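Long-range contact in transcriptional regulator, TetR family (Cytophaga hutchinsonii, PDB 3EUP), which probably binds operator DNA as a dimer and regulates transcription, with a small ligand likely to release it, as in many TetR-family repressors: residues 24-29 against 103-108. Numbering follows the deposited sequence.
Sequences FNVKGL and FPVGGC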
loop_
_atom_site.group_PDB
_atom_site.type_symbol
_atom_site.label_atom_id
_atom_site.label_comp_id
_atom_site.label_asym_id
_atom_site.label_seq_id
_atom_site.Cartn_x
_atom_site.Cartn_y
_atom_site.Cartn_z
ATOM N N PHE A 24 -12.077 -9.290 -7.691
ATOM C CA PHE A 24 -10.884 -9.680 -6.919
ATOM C C PHE A 24 -10.106 -8.446 -6.471
ATOM O O PHE A 24 -9.585 -8.412 -5.364
ATOM C CB PHE A 24 -9.952 -10.610 -7.676
ATOM C CG PHE A 24 -10.439 -12.014 -7.746
ATOM C CD1 PHE A 24 -10.446 -12.831 -6.606
ATOM C CD2 PHE A 24 -10.950 -12.507 -8.926
ATOM C CE1 PHE A 24 -10.917 -14.158 -6.666
ATOM C CE2 PHE A 24 -11.448 -13.828 -9.005
ATOM C CZ PHE A 24 -11.420 -14.647 -7.881
ATOM N N ASN A 25 -10.008 -7.442 -7.329
ATOM C CA ASN A 25 -9.208 -6.252 -7.024
ATOM C C ASN A 25 -9.756 -5.477 -5.828
ATOM O O ASN A 25 -8.986 -4.846 -5.118
ATOM C CB ASN A 25 -9.054 -5.333 -8.231
ATOM C CG ASN A 25 -7.897 -4.374 -8.095
ATOM O OD1 ASN A 25 -6.822 -4.729 -7.591
ATOM N ND2 ASN A 25 -8.107 -3.151 -8.528
ATOM N N VAL A 26 -11.055 -5.588 -5.590
ATOM C CA VAL A 26 -11.756 -4.885 -4.503
ATOM C C VAL A 26 -11.887 -5.729 -3.236
ATOM O O VAL A 26 -11.537 -5.282 -2.141
ATOM C CB VAL A 26 -13.159 -4.439 -4.989
ATOM C CG1 VAL A 26 -14.094 -4.027 -3.792
ATOM C CG2 VAL A 26 -13.000 -3.293 -5.939
ATOM N N LYS A 27 -12.335 -6.967 -3.393
ATOM C CA LYS A 27 -12.646 -7.838 -2.259
ATOM C C LYS A 27 -11.500 -8.763 -1.850
ATOM O O LYS A 27 -11.515 -9.333 -0.748
ATOM C CB LYS A 27 -13.868 -8.688 -2.585
ATOM C CG LYS A 27 -15.119 -7.881 -2.851
ATOM C CD LYS A 27 -16.350 -8.811 -2.853
ATOM C CE LYS A 27 -17.646 -8.064 -2.581
ATOM N NZ LYS A 27 -18.800 -9.005 -2.525
ATOM N N GLY A 28 -10.514 -8.944 -2.728
ATOM C CA GLY A 28 -9.411 -9.830 -2.411
ATOM C C GLY A 28 -9.796 -11.284 -2.613
ATOM O O GLY A 28 -10.922 -11.593 -2.906
ATOM N N LEU A 29 -8.829 -12.171 -2.516
ATOM C CA LEU A 29 -9.102 -13.596 -2.701
ATOM C C LEU A 29 -10.011 -14.092 -1.557
ATOM O O LEU A 29 -11.017 -14.745 -1.807
ATOM C CB LEU A 29 -7.786 -14.365 -2.790
ATOM C CG LEU A 29 -7.851 -15.895 -2.746
ATOM C CD1 LEU A 29 -8.530 -16.486 -4.009
ATOM C CD2 LEU A 29 -6.425 -16.505 -2.473
ATOM N N PHE A 103 -7.237 3.280 -14.329
ATOM C CA PHE A 103 -6.811 2.190 -13.452
ATOM C C PHE A 103 -7.925 1.181 -13.281
ATOM O O PHE A 103 -9.102 1.530 -13.410
ATOM C CB PHE A 103 -6.456 2.698 -12.055
ATOM C CG PHE A 103 -4.980 2.801 -11.802
ATOM C CD1 PHE A 103 -4.248 3.790 -12.391
ATOM C CD2 PHE A 103 -4.346 1.938 -10.933
ATOM C CE1 PHE A 103 -2.898 3.901 -12.140
ATOM C CE2 PHE A 103 -2.997 2.036 -10.707
ATOM C CZ PHE A 103 -2.284 3.020 -11.309
ATOM N N PRO A 104 -7.575 -0.069 -12.950
ATOM C CA PRO A 104 -8.668 -1.008 -12.725
ATOM C C PRO A 104 -9.575 -0.524 -11.591
ATOM O O PRO A 104 -9.149 0.236 -10.712
ATOM C CB PRO A 104 -7.964 -2.300 -12.301
ATOM C CG PRO A 104 -6.527 -2.122 -12.644
ATOM C CD PRO A 104 -6.254 -0.654 -12.679
ATOM N N VAL A 105 -10.830 -0.957 -11.638
ATOM C CA VAL A 105 -11.740 -0.763 -10.504
ATOM C C VAL A 105 -11.098 -1.314 -9.227
ATOM O O VAL A 105 -10.621 -2.432 -9.228
ATOM C CB VAL A 105 -13.070 -1.491 -10.727
ATOM C CG1 VAL A 105 -13.914 -1.497 -9.432
ATOM C CG2 VAL A 105 -13.841 -0.817 -11.876
ATOM N N GLY A 106 -11.086 -0.527 -8.156
ATOM C CA GLY A 106 -10.396 -0.925 -6.911
ATOM C C GLY A 106 -8.960 -0.458 -6.764
ATOM O O GLY A 106 -8.355 -0.661 -5.708
ATOM N N GLY A 107 -8.386 0.146 -7.806
ATOM C CA GLY A 107 -7.082 0.797 -7.692
ATOM C C GLY A 107 -5.956 -0.120 -8.107
ATOM O O GLY A 107 -6.136 -0.953 -9.015
ATOM N N CYS A 108 -4.805 0.017 -7.450
ATOM C CA CYS A 108 -3.600 -0.635 -7.906
ATOM C C CYS A 108 -3.603 -2.083 -7.466
ATOM O O CYS A 108 -3.637 -2.358 -6.265
ATOM C CB CYS A 108 -2.343 0.035 -7.361
ATOM S SG CYS A 108 -0.819 -0.726 -7.938
#
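Val26, in the last turns of helix 10-31, faces Gly106 with their CA atoms 4.8 Å apart, where the chain folds through a type II beta turn from Pro104 to Gly107, closed by the hydrogen bond from Gly107 N to Pro104 O. Asn25 reaches into this turn. Its CG is anti to the backbone N (chi1 -161°), which extends the carboxamide to the loop. ND2 donates one hydrogen to Val105 O at 2.7 Å, nearly straight. The other goes to Gly107 O at 3.0 Å. Both acceptors lie close to the amide plane, although ND2 stands above each carbonyl plane. Asn112 ND2, from helix 109-117, bonds to Asn25 OD1 and to Gly106 O, fixing which way the amide is flipped. An aspartate here would probably cost Val105 O and Gly107 O this donor and set carboxylate oxygens against them. Val26 CG2 rests on Gly106 CA at 3.7 Å and meets Val105 CG1; a side chain on Gly106 would clash with Val26 CG2. Cys108 then N-caps helix 109-117. The arrangement is an interdomain contact of the TetR fold, an asparagine of the DNA-binding domain's first long helix clasping a turn of the C-terminal domain, which in relatives binds the ligand.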